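Local coordinates for integrase (Enterobacteria phage lambda, PDB 1AE9), which supplies, in this catalytic domain, the strand-exchange chemistry by which phage DNA is integrated into the host genome and, with excisionase, excised, at residues K11-A16 with A116-L122. Sequence-based numbering, arbitrary orientation.
Sequences KIYQAA and ARKASGL
The helical turns carrying I12 and A15 cross those carrying A116, A119 and S120 at 103°, their axes 7.7 Å apart, and no hydrogen bond links the two segments. Small side chains permit this closeness: the methyl of A15 lies against the backbone of the other helix, its CB 3.3 Å from A116 O, and also meets the CB atoms of A119 and S120. I12 spreads its two branches over A116 and R117. Its CG2, anti to the backbone N, reaches A116 CB at 3.9 Å, while the other branch extends alongside R117 and brings CD1 to 3.9 Å from R117 CG. Within the tyrosine recombinase catalytic domain this joins the last turns of helices 6-15 and 106-120; helix 21-33 adds L23 against A116 and M27 against I12. Past CG the R117 side chain bends at chi3 (69°), and its NH1 bonds P129 O and its NH2 S58 O of a neighbouring subunit. S120 OG donates to R117 O (2.7 Å) and accepts from L122 N in an ST turn. G121, with positive phi, redirects the chain, and the L122 side chain crosses that of K11 at about a right angle, its CD2 4.0 Å from K11 CG.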
ATOM      1  N   LYS A  11       7.837 -19.432 -17.722  1.00 15.24           N
ATOM      2  CA  LYS A  11       6.865 -20.307 -17.047  1.00 15.23           C
ATOM      3  C   LYS A  11       5.805 -19.435 -16.362  1.00 15.45           C
ATOM      4  O   LYS A  11       4.604 -19.711 -16.443  1.00 15.64           O
ATOM      5  CB  LYS A  11       7.553 -21.205 -16.010  1.00 14.79           C
ATOM      6  CG  LYS A  11       8.680 -22.066 -16.555  1.00 16.36           C
ATOM      7  CD  LYS A  11       8.214 -22.972 -17.688  1.00 18.51           C
ATOM      8  CE  LYS A  11       9.328 -23.919 -18.123  1.00 19.39           C
ATOM      9  NZ  LYS A  11       8.938 -24.724 -19.303  1.00 19.81           N
ATOM     10  N   ILE A  12       6.259 -18.377 -15.695  1.00 15.68           N
ATOM     11  CA  ILE A  12       5.362 -17.448 -15.013  1.00 14.89           C
ATOM     12  C   ILE A  12       4.509 -16.711 -16.048  1.00 16.53           C
ATOM     13  O   ILE A  12       3.306 -16.502 -15.843  1.00 16.21           O
ATOM     14  CB  ILE A  12       6.159 -16.430 -14.164  1.00 14.35           C
ATOM     15  CG1 ILE A  12       6.921 -17.167 -13.053  1.00 14.32           C
ATOM     16  CG2 ILE A  12       5.220 -15.359 -13.598  1.00 12.47           C
ATOM     17  CD1 ILE A  12       7.851 -16.292 -12.211  1.00 13.60           C
ATOM     18  N   TYR A  13       5.137 -16.328 -17.162  1.00 16.28           N
ATOM     19  CA  TYR A  13       4.455 -15.641 -18.258  1.00 14.84           C
ATOM     20  C   TYR A  13       3.303 -16.516 -18.750  1.00 15.09           C
ATOM     21  O   TYR A  13       2.197 -16.023 -18.974  1.00 14.52           O
ATOM     22  CB  TYR A  13       5.446 -15.365 -19.400  1.00 15.07           C
ATOM     23  CG  TYR A  13       4.925 -14.460 -20.497  1.00 14.51           C
ATOM     24  CD1 TYR A  13       4.162 -14.969 -21.544  1.00 15.40           C
ATOM     25  CD2 TYR A  13       5.197 -13.093 -20.486  1.00 15.59           C
ATOM     26  CE1 TYR A  13       3.683 -14.141 -22.552  1.00 16.89           C
ATOM     27  CE2 TYR A  13       4.722 -12.258 -21.488  1.00 15.63           C
ATOM     28  CZ  TYR A  13       3.965 -12.787 -22.514  1.00 16.93           C
ATOM     29  OH  TYR A  13       3.475 -11.960 -23.504  1.00 20.18           O
ATOM     30  N   GLN A  14       3.570 -17.814 -18.916  1.00 15.96           N
ATOM     31  CA  GLN A  14       2.557 -18.776 -19.362  1.00 14.95           C
ATOM     32  C   GLN A  14       1.434 -18.813 -18.332  1.00 14.17           C
ATOM     33  O   GLN A  14       0.249 -18.755 -18.678  1.00 13.26           O
ATOM     34  CB  GLN A  14       3.179 -20.180 -19.492  1.00 15.83           C
ATOM     35  CG  GLN A  14       2.233 -21.290 -19.977  1.00 19.16           C
ATOM     36  CD  GLN A  14       1.218 -21.749 -18.924  1.00 23.70           C
ATOM     37  OE1 GLN A  14       1.589 -22.105 -17.807  1.00 27.41           O
ATOM     38  NE2 GLN A  14      -0.064 -21.741 -19.280  1.00 24.50           N
ATOM     39  N   ALA A  15       1.825 -18.932 -17.064  1.00 15.54           N
ATOM     40  CA  ALA A  15       0.885 -19.008 -15.950  1.00 16.04           C
ATOM     41  C   ALA A  15       0.007 -17.764 -15.839  1.00 18.25           C
ATOM     42  O   ALA A  15      -1.087 -17.828 -15.283  1.00 20.06           O
ATOM     43  CB  ALA A  15       1.638 -19.250 -14.650  1.00 16.43           C
ATOM     44  N   ALA A  16       0.484 -16.644 -16.381  1.00 19.24           N
ATOM     45  CA  ALA A  16      -0.250 -15.373 -16.365  1.00 19.27           C
ATOM     46  C   ALA A  16      -1.410 -15.370 -17.375  1.00 20.33           C
ATOM     47  O   ALA A  16      -2.072 -14.347 -17.587  1.00 19.30           O
ATOM     48  CB  ALA A  16       0.707 -14.210 -16.645  1.00 16.87           C
ATOM     49  N   ALA A 116       0.694 -15.316 -10.256  1.00 14.87           N
ATOM     50  CA  ALA A 116       1.065 -16.030 -11.479  1.00 15.62           C
ATOM     51  C   ALA A 116       2.251 -16.954 -11.158  1.00 16.44           C
ATOM     52  O   ALA A 116       2.328 -18.080 -11.645  1.00 17.45           O
ATOM     53  CB  ALA A 116       1.446 -15.042 -12.584  1.00 15.56           C
ATOM     54  N   ARG A 117       3.166 -16.476 -10.321  1.00 15.22           N
ATOM     55  CA  ARG A 117       4.330 -17.260  -9.923  1.00 15.18           C
ATOM     56  C   ARG A 117       3.880 -18.558  -9.262  1.00 16.83           C
ATOM     57  O   ARG A 117       4.395 -19.634  -9.581  1.00 17.37           O
ATOM     58  CB  ARG A 117       5.199 -16.459  -8.957  1.00 14.05           C
ATOM     59  CG  ARG A 117       6.527 -17.100  -8.627  1.00 14.63           C
ATOM     60  CD  ARG A 117       7.183 -16.365  -7.479  1.00 16.30           C
ATOM     61  NE  ARG A 117       6.458 -16.570  -6.222  1.00 18.27           N
ATOM     62  CZ  ARG A 117       6.336 -15.658  -5.260  1.00 17.11           C
ATOM     63  NH1 ARG A 117       6.878 -14.457  -5.405  1.00 16.64           N
ATOM     64  NH2 ARG A 117       5.742 -15.978  -4.113  1.00 16.15           N
ATOM     65  N   LYS A 118       2.934 -18.461  -8.329  1.00 16.98           N
ATOM     66  CA  LYS A 118       2.420 -19.650  -7.655  1.00 16.35           C
ATOM     67  C   LYS A 118       1.749 -20.581  -8.660  1.00 16.71           C
ATOM     68  O   LYS A 118       1.959 -21.790  -8.630  1.00 17.76           O
ATOM     69  CB  LYS A 118       1.411 -19.271  -6.567  1.00 15.95           C
ATOM     70  CG  LYS A 118       2.020 -18.628  -5.351  1.00 16.71           C
ATOM     71  CD  LYS A 118       0.946 -18.285  -4.339  1.00 16.94           C
ATOM     72  CE  LYS A 118       1.549 -17.602  -3.142  1.00 19.76           C
ATOM     73  NZ  LYS A 118       0.498 -17.292  -2.147  1.00 21.06           N
ATOM     74  N   ALA A 119       0.963 -20.007  -9.568  1.00 15.64           N
ATOM     75  CA  ALA A 119       0.259 -20.782 -10.584  1.00 16.47           C
ATOM     76  C   ALA A 119       1.185 -21.607 -11.474  1.00 17.66           C
ATOM     77  O   ALA A 119       0.788 -22.671 -11.943  1.00 18.31           O
ATOM     78  CB  ALA A 119      -0.620 -19.867 -11.440  1.00 15.64           C
ATOM     79  N   SER A 120       2.397 -21.108 -11.725  1.00 18.10           N
ATOM     80  CA  SER A 120       3.375 -21.816 -12.562  1.00 18.27           C
ATOM     81  C   SER A 120       3.855 -23.114 -11.909  1.00 19.36           C
ATOM     82  O   SER A 120       4.262 -24.048 -12.596  1.00 19.13           O
ATOM     83  CB  SER A 120       4.593 -20.936 -12.856  1.00 15.75           C
ATOM     84  OG  SER A 120       5.446 -20.830 -11.723  1.00 14.29           O
ATOM     85  N   GLY A 121       3.841 -23.158 -10.581  1.00 18.77           N
ATOM     86  CA  GLY A 121       4.274 -24.354  -9.894  1.00 18.99           C
ATOM     87  C   GLY A 121       5.778 -24.500  -9.776  1.00 20.20           C
ATOM     88  O   GLY A 121       6.263 -25.577  -9.438  1.00 21.83           O
ATOM     89  N   LEU A 122       6.523 -23.435 -10.048  1.00 19.35           N
ATOM     90  CA  LEU A 122       7.977 -23.484  -9.942  1.00 19.91           C
ATOM     91  C   LEU A 122       8.410 -23.614  -8.488  1.00 22.25           C
ATOM     92  O   LEU A 122       7.713 -23.155  -7.585  1.00 22.55           O
ATOM     93  CB  LEU A 122       8.604 -22.209 -10.509  1.00 19.24           C
ATOM     94  CG  LEU A 122       8.545 -21.943 -12.011  1.00 19.61           C
ATOM     95  CD1 LEU A 122       9.067 -20.547 -12.279  1.00 17.82           C
ATOM     96  CD2 LEU A 122       9.361 -22.975 -12.768  1.00 19.03           C
TER